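Local coordinates for thioredoxin family protein (Streptococcus pneumoniae, PDB 2YP6) that is a surface-exposed lipoprotein of the thioredoxin fold, probably a thiol-disulfide oxidoreductase that contributes to resistance against extracellular oxidative stress, at residues Lys116-Phe121 with Val135-Lys140; Lys75-Trp80 with Pro122-Glu127; Thr154-Leu157 with Lys163-Lys166; Met92-Lys97 with Asp176-Phe181; Asp51-Leu54 with Lys60-Lys63. All coordinates share one frame; numbering follows the deposited sequence.

Contact 1 of 5, residues Lys116-Phe121 with Val135-Lys140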
# COMPACT_ATOMS: atom_id res chain seq x y z
N LYS A 116 5.28 -5.49 14.37
CA LYS A 116 4.84 -4.92 15.63
C LYS A 116 3.38 -5.25 15.91
O LYS A 116 2.59 -5.46 14.99
CB LYS A 116 5.05 -3.40 15.58
CG LYS A 116 6.54 -3.05 15.67
CD LYS A 116 6.84 -1.58 15.46
CE LYS A 116 8.36 -1.36 15.47
NZ LYS A 116 8.96 -1.66 16.78
N THR A 117 3.02 -5.26 17.18
CA THR A 117 1.64 -5.53 17.54
C THR A 117 0.77 -4.35 17.13
O THR A 117 1.26 -3.25 16.89
CB THR A 117 1.48 -5.71 19.02
OG1 THR A 117 1.89 -4.51 19.69
CG2 THR A 117 2.31 -6.90 19.51
N VAL A 118 -0.53 -4.59 17.06
CA VAL A 118 -1.50 -3.55 16.78
C VAL A 118 -1.39 -2.39 17.78
O VAL A 118 -1.66 -1.26 17.43
CB VAL A 118 -2.93 -4.09 16.80
CG1 VAL A 118 -3.12 -5.11 15.70
CG2 VAL A 118 -3.26 -4.69 18.16
N GLU A 119 -0.99 -2.66 19.01
CA GLU A 119 -0.84 -1.59 20.00
C GLU A 119 0.44 -0.80 19.78
O GLU A 119 0.45 0.42 19.94
CB GLU A 119 -0.86 -2.13 21.43
CG GLU A 119 -2.15 -2.81 21.83
CD GLU A 119 -2.17 -4.28 21.47
OE1 GLU A 119 -1.18 -4.76 20.89
OE2 GLU A 119 -3.18 -4.96 21.78
N GLN A 120 1.51 -1.49 19.40
CA GLN A 120 2.81 -0.85 19.29
C GLN A 120 3.00 -0.13 17.96
O GLN A 120 3.72 0.88 17.91
CB GLN A 120 3.93 -1.87 19.49
CG GLN A 120 3.99 -2.50 20.91
CD GLN A 120 4.25 -1.50 22.04
OE1 GLN A 120 4.37 -0.29 21.82
NE2 GLN A 120 4.34 -2.02 23.26
N PHE A 121 2.40 -0.64 16.90
CA PHE A 121 2.68 -0.09 15.57
C PHE A 121 2.39 1.41 15.43
O PHE A 121 3.24 2.15 14.93
CB PHE A 121 1.97 -0.87 14.46
CG PHE A 121 2.30 -0.34 13.10
CD1 PHE A 121 3.45 -0.73 12.44
CD2 PHE A 121 1.48 0.61 12.50
CE1 PHE A 121 3.78 -0.20 11.21
CE2 PHE A 121 1.81 1.15 11.28
CZ PHE A 121 2.95 0.73 10.63
N VAL A 135 -2.62 3.15 6.56
CA VAL A 135 -2.03 1.85 6.85
C VAL A 135 -3.15 0.90 7.21
O VAL A 135 -3.89 1.13 8.16
CB VAL A 135 -1.04 1.91 8.03
CG1 VAL A 135 -0.47 0.52 8.30
CG2 VAL A 135 0.08 2.91 7.76
N LEU A 136 -3.26 -0.16 6.43
CA LEU A 136 -4.29 -1.16 6.63
C LEU A 136 -3.68 -2.38 7.32
O LEU A 136 -2.55 -2.78 7.02
CB LEU A 136 -4.88 -1.57 5.29
CG LEU A 136 -5.45 -0.43 4.44
CD1 LEU A 136 -6.17 -1.04 3.26
CD2 LEU A 136 -6.36 0.50 5.23
N TYR A 137 -4.46 -2.98 8.21
CA TYR A 137 -4.00 -4.07 9.06
C TYR A 137 -4.47 -5.40 8.51
O TYR A 137 -5.62 -5.78 8.68
CB TYR A 137 -4.57 -3.92 10.44
CG TYR A 137 -3.95 -2.84 11.30
CD1 TYR A 137 -2.81 -2.16 10.90
CD2 TYR A 137 -4.49 -2.53 12.54
CE1 TYR A 137 -2.24 -1.17 11.72
CE2 TYR A 137 -3.92 -1.57 13.36
CZ TYR A 137 -2.79 -0.89 12.95
OH TYR A 137 -2.24 0.07 13.76
N ASP A 138 -3.55 -6.14 7.90
CA ASP A 138 -3.83 -7.47 7.40
C ASP A 138 -3.64 -8.48 8.54
O ASP A 138 -2.69 -9.24 8.58
CB ASP A 138 -2.89 -7.80 6.25
CG ASP A 138 -3.37 -8.97 5.42
OD1 ASP A 138 -4.59 -9.20 5.40
OD2 ASP A 138 -2.52 -9.63 4.79
N THR A 139 -4.59 -8.49 9.46
CA THR A 139 -4.48 -9.27 10.70
C THR A 139 -4.57 -10.78 10.52
O THR A 139 -4.31 -11.54 11.46
CB THR A 139 -5.56 -8.85 11.69
OG1 THR A 139 -6.85 -8.97 11.05
CG2 THR A 139 -5.32 -7.43 12.16
N LYS A 140 -4.91 -11.22 9.31
CA LYS A 140 -4.99 -12.64 9.01
C LYS A 140 -3.98 -13.05 7.96
O LYS A 140 -3.92 -14.22 7.60
CB LYS A 140 -6.39 -12.98 8.49
CG LYS A 140 -7.51 -12.81 9.48
CD LYS A 140 -8.85 -12.85 8.77
CE LYS A 140 -9.97 -12.31 9.64
NZ LYS A 140 -11.29 -12.30 8.94

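Contact 2 of 5, residues Lys75-Trp80 with Pro122-Glu127. With C6W (3-Cyclohexyl-1-Propylphosphocholine), chain E.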
# COMPACT_ATOMS: atom_id res chain seq x y z
N LYS A 75 0.81 -0.54 -1.49
CA LYS A 75 2.15 -0.92 -1.04
C LYS A 75 2.08 -1.86 0.13
O LYS A 75 1.47 -1.55 1.16
CB LYS A 75 2.95 0.31 -0.63
CG LYS A 75 4.35 0.03 -0.20
CD LYS A 75 4.98 1.30 0.42
CE LYS A 75 6.45 1.14 0.64
NZ LYS A 75 7.24 1.32 -0.62
N PHE A 76 2.74 -3.00 -0.01
CA PHE A 76 2.88 -3.97 1.06
C PHE A 76 4.24 -3.77 1.69
O PHE A 76 5.24 -3.72 0.99
CB PHE A 76 2.74 -5.40 0.51
CG PHE A 76 1.35 -5.74 0.03
CD1 PHE A 76 0.92 -5.37 -1.24
CD2 PHE A 76 0.45 -6.38 0.86
CE1 PHE A 76 -0.32 -5.64 -1.67
CE2 PHE A 76 -0.81 -6.66 0.44
CZ PHE A 76 -1.21 -6.29 -0.83
N TRP A 77 4.27 -3.68 3.01
CA TRP A 77 5.51 -3.38 3.71
C TRP A 77 5.53 -3.89 5.15
O TRP A 77 4.58 -4.49 5.61
CB TRP A 77 5.79 -1.88 3.66
CG TRP A 77 4.85 -0.98 4.45
CD1 TRP A 77 3.54 -0.73 4.18
CD2 TRP A 77 5.18 -0.21 5.61
NE1 TRP A 77 3.02 0.16 5.12
CE2 TRP A 77 4.02 0.50 6.00
CE3 TRP A 77 6.35 -0.04 6.36
CZ2 TRP A 77 4.00 1.35 7.10
CZ3 TRP A 77 6.32 0.82 7.45
CH2 TRP A 77 5.16 1.50 7.81
N ALA A 78 6.64 -3.65 5.83
CA ALA A 78 6.79 -4.04 7.24
C ALA A 78 7.75 -3.08 7.92
O ALA A 78 8.71 -2.60 7.29
CB ALA A 78 7.29 -5.46 7.34
N SER A 79 7.51 -2.83 9.20
CA SER A 79 8.30 -1.90 9.98
C SER A 79 9.73 -2.41 10.16
O SER A 79 10.62 -1.60 10.35
CB SER A 79 7.67 -1.65 11.36
OG SER A 79 7.80 -2.80 12.18
N TRP A 80 9.93 -3.73 10.08
CA TRP A 80 11.26 -4.31 10.27
C TRP A 80 12.14 -4.29 9.04
O TRP A 80 13.31 -4.62 9.10
CB TRP A 80 11.17 -5.77 10.76
CG TRP A 80 10.25 -6.67 9.99
CD1 TRP A 80 8.98 -7.04 10.35
CD2 TRP A 80 10.51 -7.32 8.73
NE1 TRP A 80 8.45 -7.87 9.40
CE2 TRP A 80 9.36 -8.05 8.40
CE3 TRP A 80 11.61 -7.35 7.86
CZ2 TRP A 80 9.27 -8.81 7.23
CZ3 TRP A 80 11.52 -8.10 6.71
CH2 TRP A 80 10.36 -8.82 6.40
N PRO A 122 1.21 1.85 15.85
CA PRO A 122 0.90 3.27 15.63
C PRO A 122 1.83 4.21 16.38
O PRO A 122 2.18 5.26 15.84
CB PRO A 122 -0.56 3.41 16.07
CG PRO A 122 -0.94 2.14 16.72
CD PRO A 122 0.07 1.10 16.40
N GLN A 123 2.27 3.81 17.57
CA GLN A 123 3.21 4.60 18.34
C GLN A 123 4.53 4.72 17.58
O GLN A 123 5.07 5.82 17.41
CB GLN A 123 3.44 3.96 19.73
CG GLN A 123 4.69 4.48 20.46
CD GLN A 123 4.91 3.87 21.85
OE1 GLN A 123 4.39 2.79 22.17
NE2 GLN A 123 5.69 4.55 22.68
N TRP A 124 5.04 3.59 17.10
CA TRP A 124 6.26 3.58 16.31
C TRP A 124 6.12 4.46 15.03
O TRP A 124 7.01 5.23 14.70
CB TRP A 124 6.59 2.14 15.91
CG TRP A 124 7.76 2.06 14.98
CD1 TRP A 124 9.07 2.07 15.33
CD2 TRP A 124 7.72 1.99 13.55
NE1 TRP A 124 9.86 1.99 14.21
CE2 TRP A 124 9.06 1.96 13.10
CE3 TRP A 124 6.70 1.95 12.60
CZ2 TRP A 124 9.39 1.89 11.75
CZ3 TRP A 124 7.04 1.88 11.27
CH2 TRP A 124 8.37 1.84 10.86
N PHE A 125 4.99 4.32 14.34
CA PHE A 125 4.75 5.03 13.08
C PHE A 125 4.85 6.53 13.31
O PHE A 125 5.53 7.26 12.58
CB PHE A 125 3.36 4.64 12.59
CG PHE A 125 3.02 5.12 11.21
CD1 PHE A 125 3.47 4.46 10.09
CD2 PHE A 125 2.21 6.22 11.04
CE1 PHE A 125 3.13 4.90 8.83
CE2 PHE A 125 1.87 6.66 9.80
CZ PHE A 125 2.32 5.99 8.69
N GLN A 126 4.18 6.99 14.36
CA GLN A 126 4.16 8.41 14.70
C GLN A 126 5.53 8.92 15.10
O GLN A 126 5.88 10.06 14.79
CB GLN A 126 3.13 8.67 15.80
CG GLN A 126 3.28 10.02 16.45
CD GLN A 126 1.96 10.56 17.01
OE1 GLN A 126 0.95 9.84 17.04
NE2 GLN A 126 1.97 11.82 17.44
N GLU A 127 6.31 8.09 15.78
CA GLU A 127 7.65 8.47 16.27
C GLU A 127 8.62 8.66 15.11
O GLU A 127 9.61 9.38 15.25
CB GLU A 127 8.22 7.39 17.17
CG GLU A 127 7.76 7.39 18.61
CD GLU A 127 8.15 6.10 19.32
OE1 GLU A 127 9.15 5.46 18.93
OE2 GLU A 127 7.44 5.71 20.28
C2 C6W E . 13.36 -10.09 10.31
C3 C6W E . 10.95 -10.58 11.30
C1 C6W E . 12.68 -12.24 11.03
C4 C6W E . 11.67 -10.65 9.46
C5 C6W E . 11.85 -11.82 8.48
C10 C6W E . 5.84 -11.08 5.45
CAI C6W E . 5.30 -13.47 5.81
C13 C6W E . 3.87 -13.07 6.15
C6 C6W E . 9.21 -14.41 6.51
C7 C6W E . 8.52 -13.04 6.40
C9 C6W E . 6.23 -12.52 5.48
O3 C6W E . 12.80 -14.61 7.85
P C6W E . 11.34 -14.31 8.03
O4 C6W E . 10.92 -15.50 8.82
O1 C6W E . 11.12 -12.96 8.84
N C6W E . 12.28 -10.88 10.79
O2 C6W E . 10.61 -14.25 6.61
C8 C6W E . 7.65 -12.95 5.14
C12 C6W E . 3.51 -11.73 6.13
C11 C6W E . 4.52 -10.70 5.77

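Contact 3 of 5, residues Thr154-Leu157 with Lys163-Lys166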
# COMPACT_ATOMS: atom_id res chain seq x y z
N THR A 154 6.64 -4.24 -1.85
CA THR A 154 6.11 -4.49 -3.19
C THR A 154 4.94 -3.53 -3.40
O THR A 154 4.12 -3.33 -2.49
CB THR A 154 5.61 -5.93 -3.37
OG1 THR A 154 6.70 -6.84 -3.28
CG2 THR A 154 4.95 -6.11 -4.73
N GLU A 155 4.90 -2.90 -4.58
CA GLU A 155 3.79 -2.03 -4.93
C GLU A 155 3.04 -2.61 -6.12
O GLU A 155 3.64 -3.07 -7.08
CB GLU A 155 4.29 -0.64 -5.32
CG GLU A 155 5.05 0.13 -4.23
CD GLU A 155 6.46 -0.35 -4.07
OE1 GLU A 155 7.15 -0.58 -5.10
OE2 GLU A 155 6.88 -0.53 -2.91
N TYR A 156 1.71 -2.59 -6.00
CA TYR A 156 0.80 -2.86 -7.11
C TYR A 156 0.16 -1.55 -7.48
O TYR A 156 -0.38 -0.85 -6.63
CB TYR A 156 -0.29 -3.85 -6.68
CG TYR A 156 0.25 -5.24 -6.52
CD1 TYR A 156 0.91 -5.62 -5.36
CD2 TYR A 156 0.12 -6.18 -7.53
CE1 TYR A 156 1.41 -6.89 -5.22
CE2 TYR A 156 0.62 -7.44 -7.40
CZ TYR A 156 1.29 -7.79 -6.23
OH TYR A 156 1.79 -9.07 -6.08
N LEU A 157 0.27 -1.18 -8.76
CA LEU A 157 -0.38 0.01 -9.27
C LEU A 157 -1.60 -0.47 -10.06
O LEU A 157 -1.47 -1.12 -11.11
CB LEU A 157 0.61 0.79 -10.14
CG LEU A 157 1.97 1.13 -9.54
CD1 LEU A 157 2.72 2.13 -10.42
CD2 LEU A 157 1.82 1.65 -8.12
N LYS A 163 -7.97 -3.33 -12.37
CA LYS A 163 -7.00 -4.30 -12.87
C LYS A 163 -5.60 -3.94 -12.46
O LYS A 163 -5.23 -2.77 -12.44
CB LYS A 163 -6.99 -4.36 -14.40
CG LYS A 163 -8.33 -4.38 -15.05
CD LYS A 163 -9.09 -5.57 -14.71
CE LYS A 163 -10.26 -5.67 -15.68
NZ LYS A 163 -10.99 -6.93 -15.47
N ILE A 164 -4.78 -4.94 -12.19
CA ILE A 164 -3.38 -4.67 -11.94
C ILE A 164 -2.75 -4.08 -13.21
O ILE A 164 -2.78 -4.70 -14.29
CB ILE A 164 -2.63 -5.93 -11.48
CG1 ILE A 164 -3.17 -6.38 -10.12
CG2 ILE A 164 -1.12 -5.63 -11.40
CD1 ILE A 164 -2.59 -7.71 -9.63
N GLY A 165 -2.20 -2.88 -13.10
CA GLY A 165 -1.53 -2.24 -14.22
C GLY A 165 -0.03 -2.43 -14.20
O GLY A 165 0.57 -2.77 -15.22
N LYS A 166 0.59 -2.22 -13.04
CA LYS A 166 2.02 -2.48 -12.87
C LYS A 166 2.29 -3.11 -11.53
O LYS A 166 1.50 -2.95 -10.62
CB LYS A 166 2.84 -1.18 -12.94
CG LYS A 166 2.77 -0.48 -14.28
CD LYS A 166 4.14 -0.02 -14.75
CE LYS A 166 4.05 0.80 -16.04
NZ LYS A 166 5.39 1.14 -16.54

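Contact 4 of 5, residues Met92-Lys97 with Asp176-Phe181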
# COMPACT_ATOMS: atom_id res chain seq x y z
N MET A 92 5.04 9.86 1.50
CA MET A 92 4.41 11.09 2.03
C MET A 92 4.49 12.26 1.06
O MET A 92 3.51 13.00 0.93
CB MET A 92 4.96 11.46 3.40
CG MET A 92 4.65 10.39 4.44
SD MET A 92 5.51 10.66 5.98
CE MET A 92 5.02 12.32 6.37
N GLU A 93 5.64 12.44 0.39
CA GLU A 93 5.72 13.44 -0.68
C GLU A 93 4.62 13.26 -1.72
O GLU A 93 3.98 14.23 -2.18
CB GLU A 93 7.06 13.36 -1.43
CG GLU A 93 8.23 14.00 -0.74
CD GLU A 93 9.54 13.79 -1.49
OE1 GLU A 93 9.81 12.69 -2.00
OE2 GLU A 93 10.31 14.74 -1.54
N LEU A 94 4.45 12.02 -2.14
CA LEU A 94 3.45 11.71 -3.15
C LEU A 94 2.06 12.00 -2.62
O LEU A 94 1.24 12.60 -3.33
CB LEU A 94 3.58 10.25 -3.58
CG LEU A 94 2.88 9.84 -4.87
CD1 LEU A 94 3.43 10.65 -6.03
CD2 LEU A 94 3.08 8.38 -5.10
N ALA A 95 1.79 11.62 -1.38
CA ALA A 95 0.46 11.83 -0.80
C ALA A 95 0.11 13.32 -0.71
O ALA A 95 -1.05 13.70 -0.82
CB ALA A 95 0.34 11.17 0.54
N ALA A 96 1.13 14.16 -0.57
CA ALA A 96 0.94 15.59 -0.41
C ALA A 96 0.61 16.29 -1.72
O ALA A 96 0.18 17.44 -1.70
CB ALA A 96 2.19 16.21 0.21
N LYS A 97 0.85 15.64 -2.85
CA LYS A 97 0.60 16.26 -4.15
C LYS A 97 -0.91 16.37 -4.37
O LYS A 97 -1.64 15.41 -4.13
CB LYS A 97 1.20 15.44 -5.30
CG LYS A 97 2.70 15.17 -5.21
CD LYS A 97 3.47 15.78 -6.34
CE LYS A 97 4.95 15.50 -6.20
NZ LYS A 97 5.36 14.32 -7.01
N ASP A 176 8.47 7.60 -11.35
CA ASP A 176 8.12 6.38 -12.07
C ASP A 176 6.66 6.00 -11.79
O ASP A 176 5.95 5.57 -12.69
CB ASP A 176 9.05 5.24 -11.71
CG ASP A 176 10.40 5.35 -12.38
OD1 ASP A 176 10.55 6.20 -13.28
OD2 ASP A 176 11.30 4.57 -12.03
N ALA A 177 6.20 6.18 -10.54
CA ALA A 177 4.81 5.85 -10.23
C ALA A 177 3.82 6.74 -10.98
O ALA A 177 2.81 6.26 -11.52
CB ALA A 177 4.54 5.92 -8.70
N GLU A 178 4.11 8.04 -10.99
CA GLU A 178 3.26 9.02 -11.67
C GLU A 178 3.20 8.71 -13.15
O GLU A 178 2.12 8.71 -13.74
CB GLU A 178 3.79 10.45 -11.42
CG GLU A 178 3.57 10.90 -9.97
CD GLU A 178 4.27 12.20 -9.57
OE1 GLU A 178 5.40 12.46 -10.03
OE2 GLU A 178 3.70 12.96 -8.79
N ALA A 179 4.36 8.45 -13.75
CA ALA A 179 4.42 8.10 -15.16
C ALA A 179 3.59 6.84 -15.44
O ALA A 179 2.85 6.78 -16.43
CB ALA A 179 5.89 7.91 -15.60
N ALA A 180 3.70 5.85 -14.56
CA ALA A 180 2.99 4.57 -14.71
C ALA A 180 1.48 4.80 -14.71
O ALA A 180 0.76 4.29 -15.56
CB ALA A 180 3.39 3.59 -13.59
N PHE A 181 1.00 5.58 -13.74
CA PHE A 181 -0.43 5.84 -13.67
C PHE A 181 -0.95 6.58 -14.92
O PHE A 181 -2.11 6.38 -15.35
CB PHE A 181 -0.76 6.59 -12.40
CG PHE A 181 -0.79 5.73 -11.17
CD1 PHE A 181 -1.58 4.58 -11.11
CD2 PHE A 181 -0.05 6.08 -10.05
CE1 PHE A 181 -1.63 3.82 -9.96
CE2 PHE A 181 -0.09 5.32 -8.91
CZ PHE A 181 -0.89 4.18 -8.85

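Contact 5 of 5, residues Asp51-Leu54 with Lys60-Lys63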
# COMPACT_ATOMS: atom_id res chain seq x y z
N ASP A 51 -9.92 -8.45 -4.14
CA ASP A 51 -10.62 -7.63 -3.18
C ASP A 51 -10.11 -7.86 -1.77
O ASP A 51 -9.59 -8.93 -1.45
CB ASP A 51 -12.10 -7.97 -3.20
CG ASP A 51 -12.82 -7.31 -4.34
OD1 ASP A 51 -13.08 -6.09 -4.23
OD2 ASP A 51 -13.12 -8.01 -5.32
N PHE A 52 -10.27 -6.85 -0.94
CA PHE A 52 -10.01 -6.95 0.48
C PHE A 52 -10.86 -5.99 1.29
O PHE A 52 -11.35 -4.96 0.78
CB PHE A 52 -8.51 -6.79 0.79
CG PHE A 52 -7.93 -5.49 0.33
CD1 PHE A 52 -8.13 -4.32 1.05
CD2 PHE A 52 -7.16 -5.44 -0.82
CE1 PHE A 52 -7.59 -3.09 0.61
CE2 PHE A 52 -6.61 -4.22 -1.27
CZ PHE A 52 -6.82 -3.06 -0.55
N THR A 53 -11.07 -6.37 2.55
CA THR A 53 -11.77 -5.58 3.54
C THR A 53 -10.90 -5.60 4.80
O THR A 53 -10.75 -6.65 5.44
CB THR A 53 -13.18 -6.12 3.82
OG1 THR A 53 -13.94 -6.11 2.61
CG2 THR A 53 -13.90 -5.27 4.86
N LEU A 54 -10.32 -4.45 5.13
CA LEU A 54 -9.39 -4.35 6.27
C LEU A 54 -9.66 -3.13 7.16
O LEU A 54 -10.12 -2.10 6.66
CB LEU A 54 -7.98 -4.24 5.74
CG LEU A 54 -7.50 -5.39 4.86
CD1 LEU A 54 -6.15 -5.02 4.23
CD2 LEU A 54 -7.45 -6.69 5.67
N LYS A 60 -10.93 2.52 10.77
CA LYS A 60 -11.95 2.63 9.74
C LYS A 60 -11.88 1.38 8.86
O LYS A 60 -10.81 0.88 8.57
CB LYS A 60 -11.67 3.89 8.90
CG LYS A 60 -12.73 4.27 7.87
CD LYS A 60 -14.04 4.72 8.53
CE LYS A 60 -14.97 5.45 7.54
NZ LYS A 60 -15.15 4.69 6.28
N GLU A 61 -13.02 0.87 8.45
CA GLU A 61 -13.01 -0.24 7.51
C GLU A 61 -12.75 0.27 6.10
O GLU A 61 -13.44 1.19 5.62
CB GLU A 61 -14.32 -0.99 7.56
CG GLU A 61 -14.47 -2.05 6.50
CD GLU A 61 -15.70 -2.89 6.72
OE1 GLU A 61 -15.65 -3.79 7.59
OE2 GLU A 61 -16.72 -2.62 6.05
N VAL A 62 -11.77 -0.32 5.44
CA VAL A 62 -11.39 0.08 4.09
C VAL A 62 -11.44 -1.10 3.13
O VAL A 62 -10.88 -2.15 3.41
CB VAL A 62 -9.95 0.64 4.07
CG1 VAL A 62 -9.56 1.05 2.67
CG2 VAL A 62 -9.83 1.80 5.07
N LYS A 63 -12.10 -0.93 1.99
CA LYS A 63 -12.24 -2.01 1.01
C LYS A 63 -11.61 -1.54 -0.28
O LYS A 63 -11.75 -0.40 -0.63
CB LYS A 63 -13.72 -2.27 0.70
CG LYS A 63 -14.53 -2.84 1.84
CD LYS A 63 -15.97 -3.00 1.39
CE LYS A 63 -16.79 -3.83 2.36
NZ LYS A 63 -17.46 -2.96 3.37

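Contact 1 of 5, residues Lys116-Phe121 with Val135-Lys140
Phe121, near the start of helix 120-127, brings CD2 and CE2 of its ring against strand 135-137, and this is the close-packed half of the contact. Its CE2 lies 3.8 Å from Val135 CG1, while its CD2 reaches Tyr137 CE1 at 4.2 Å, at the edge of the tyrosine ring and near its plane. The phenylalanine reaches the strand because CG stands opposite the backbone N (chi1 -178°), which sends the ring down toward the sheet, where Ile108 also touches it. Tyr137 OH ends near Phe121 CD2 and the carbonyl of Val118, 3.9 Å from Val118 O; it is buried here with no polar partner in the model.

Toward solvent the fit slackens. Val118, exposed in the turn before the helix, brings CG1 only to 4.3 Å from Tyr137 CD2, and no hydrogen bond crosses between the segments. The turn is held from within instead: Gln120 N donates to Thr117 OG1 (3.1 Å, N-H...O angle 149°), a capping bond at the start of the helix. An apolar helix face laid on a strand in this way belongs to the beta-alpha-beta unit of strand 102-108, helix 120-127 and strand 135-137, within the thioredoxin fold.

Contact 2 of 5, residues Lys75-Trp80 with Pro122-Glu127
Ser79 CB sits over the six-membered ring of Trp124, 3.7 Å from the ring centroid and 17° off its normal, a CH-pi contact in which the methylene meets the face. Trp77 reaches the same indole differently: its CH2 lies 4.0 Å from Trp124 CZ3, at the edge and near the plane of the Trp124 ring, and the two side chains head toward one another. The neighbouring carbon, Trp77 CZ2, lies 4.0 Å from Phe125 CE1, at the edge of the phenylalanine ring and near its plane, with the two side chains roughly perpendicular.

Torsions and polar partners outside the segments set these groups. Trp77 CG stands between the backbone N and the carbonyl carbon (chi1 68°), which turns the indole toward helix 120-127, while its NE1 is hydrogen-bonded to Thr106 OG1. Ser79 OG is hydrogen-bonded to Glu115 OE2, while CB meets the indole. Lys116 makes a cation-pi contact with Trp124.

Farther out, Trp80 points away from the helix and serves the ligand. C4 of the bound 3-cyclohexyl-1-propylphosphocholine lies 3.6 Å from Trp80 CD2, 3.4 Å above the ring plane and over its centre; Ala78 CB lies against the opposite face, offset toward the rim. Because C4 belongs to the choline end of the ligand, beside its quaternary nitrogen, this placement over the face is consistent with an attraction between positive charge and the electron-rich indole. Across the helix interface cohesion is apolar, with the buried polar ends satisfied elsewhere.

Contact 3 of 5, residues Thr154-Leu157 with Lys163-Lys166
Tyr156 and Ile164 lie slantwise to one another, with the isoleucine's CD1 3.8 Å from Tyr156 CD2 and its CG2 only a little farther from the same atom. The methyl approaches the ring obliquely. Ile164 CG1 lies opposite its own carbonyl carbon (chi1 -65°), which brings CD1 to the tyrosine. Beyond this pair, Tyr147 meets the Tyr156 ring edge-to-face and Ile43 touches both side chains.

Leu157 and Lys166 share the sheet face that is covered by helix 174-182. They touch near their roots, CB to CB at 4.1 Å, after which the lysine leads away; a bend at chi2 (-135°) carries its chain past Ala180 to a salt bridge of NZ with Glu183 OE2. The leucine instead packs on Ala180 and Phe181.

Backbone bonds set the register of Leu157 against Gly165 and Lys166. Leu157 N donates to Lys166 O at 2.8 Å and nearly straight (168°). In return Leu157 O accepts twice, from Lys166 N at 3.0 Å and from Gly165 N at 2.8 Å, both donors in its carbonyl plane. Two consecutive residues thus face one: a classic beta bulge in the hairpin of strands 154-158 and 164-169. One carbonyl gripped by two N-H groups concentrates the polar binding on Leu157, while the aliphatic and aromatic groups supply apolar cohesion and the lysine's charge is answered outside the hairpin.

Contact 4 of 5, residues Met92-Lys97 with Asp176-Phe181
Lys97 NZ meets Glu178 OE2 at 2.8 Å, a salt bridge with a hydrogen bond that joins the residue following helix 88-96 to the middle of helix 174-182. The ammonium arrives on the syn side of OE2 but 31° out of the carboxylate plane; the other oxygen, Glu178 OE1, is 3.5 Å from the same nitrogen.

The two chains reach one another by contrasting conformations. Glu178 is drawn out, CG opposite the carbonyl carbon and the rest extended (chi2 170°), a shape that carries the carboxylate over to the lysine. Lys97 is folded instead, bent at chi2 (-117°) and again at chi4, values away from the usual staggered positions. The bends set it roughly perpendicular to the glutamate and bring CD to 3.7 Å from Glu178 OE2.

Beneath the bridge, Leu94 and Glu178 run antiparallel alongside each other. With CG opposite its backbone N, the leucine places CD1 4.0 Å from Glu178 CG and 3.6 Å from OE2, so it touches both the aliphatic stem and the acidic end. Leu94, Ala177 and Phe181 also rest on Tyr73 of strand 71-76, which places both helices over the same side of the central sheet. Opposite charges therefore tie helix 174-182 to the residue just past helix 88-96 where the contact is partly exposed, and an apolar side chain lining one flank of the carboxylate would be expected to strengthen its attraction to the lysine.

Contact 5 of 5, residues Asp51-Leu54 with Lys60-Lys63
Leu54 and Val62 are joined by two backbone hydrogen bonds: Val62 N to Leu54 O at 2.7 Å, nearly along the C=O axis, and Leu54 N to Val62 O at 2.9 Å with an almost straight N-H...O angle of 175°. The next pair, Thr53 with Lys63, is non-hydrogen-bonded, and its flank carries a CA-H...O contact from Lys63 CA to Phe52 O at 3.1 Å. A salt bridge lies on the Thr53 side, within strand 61-63: Lys63 NZ meets Glu61 OE2 at 2.8 Å, entering from above the carboxylate plane.

These pairs make an antiparallel beta hairpin of strands 53-56 and 61-63, the latter outermost on its side of the mixed thioredoxin-fold sheet.

Thr53 lies alongside both partners of the Glu61-Lys63 bridge. Its methyl CG2 lies opposite the backbone N, since chi1 is -60°, and meets Glu61 CD at 3.5 Å; the hydroxyl branch runs beside the lysine chain, OG1 3.4 Å from Lys63 CG. The threonine and lysine run alongside with the same heading, whereas threonine and glutamate meet at a slant. On the other face Leu54 and Val62 both pack on Leu136 of strand 135-137. Phe52 joins them there, with Val62 O at the edge of its ring, near its plane, and Thr143 of helix 142-146 touches both Phe52 and Leu54.

Contacts 1 and 2 share helix 120-127, their centres 9 Å apart, and meet where Phe121 CZ lies 3.7 Å from Trp77 CH2. Contact 2 holds Trp80 of the ligand pocket, which Gln113, Gly114 and Phe144 complete, and Trp77 touches Cys84 of the Cys81-Cys84 disulfide. Contact 5 joins contact 1 through Leu136, whose CD1 is 3.6 Å from Phe52 CE1. Across the sheet, contact 3 meets contact 2 at the salt bridge of Lys75 NZ with Glu155 OE2, 3.0 Å. Contact 4 packs under contact 3, with Ala180 CB 3.6 Å from Leu157 CD1, while contacts 1 and 4 lie on opposite sides of the chain's centre, about 25 Å between centres.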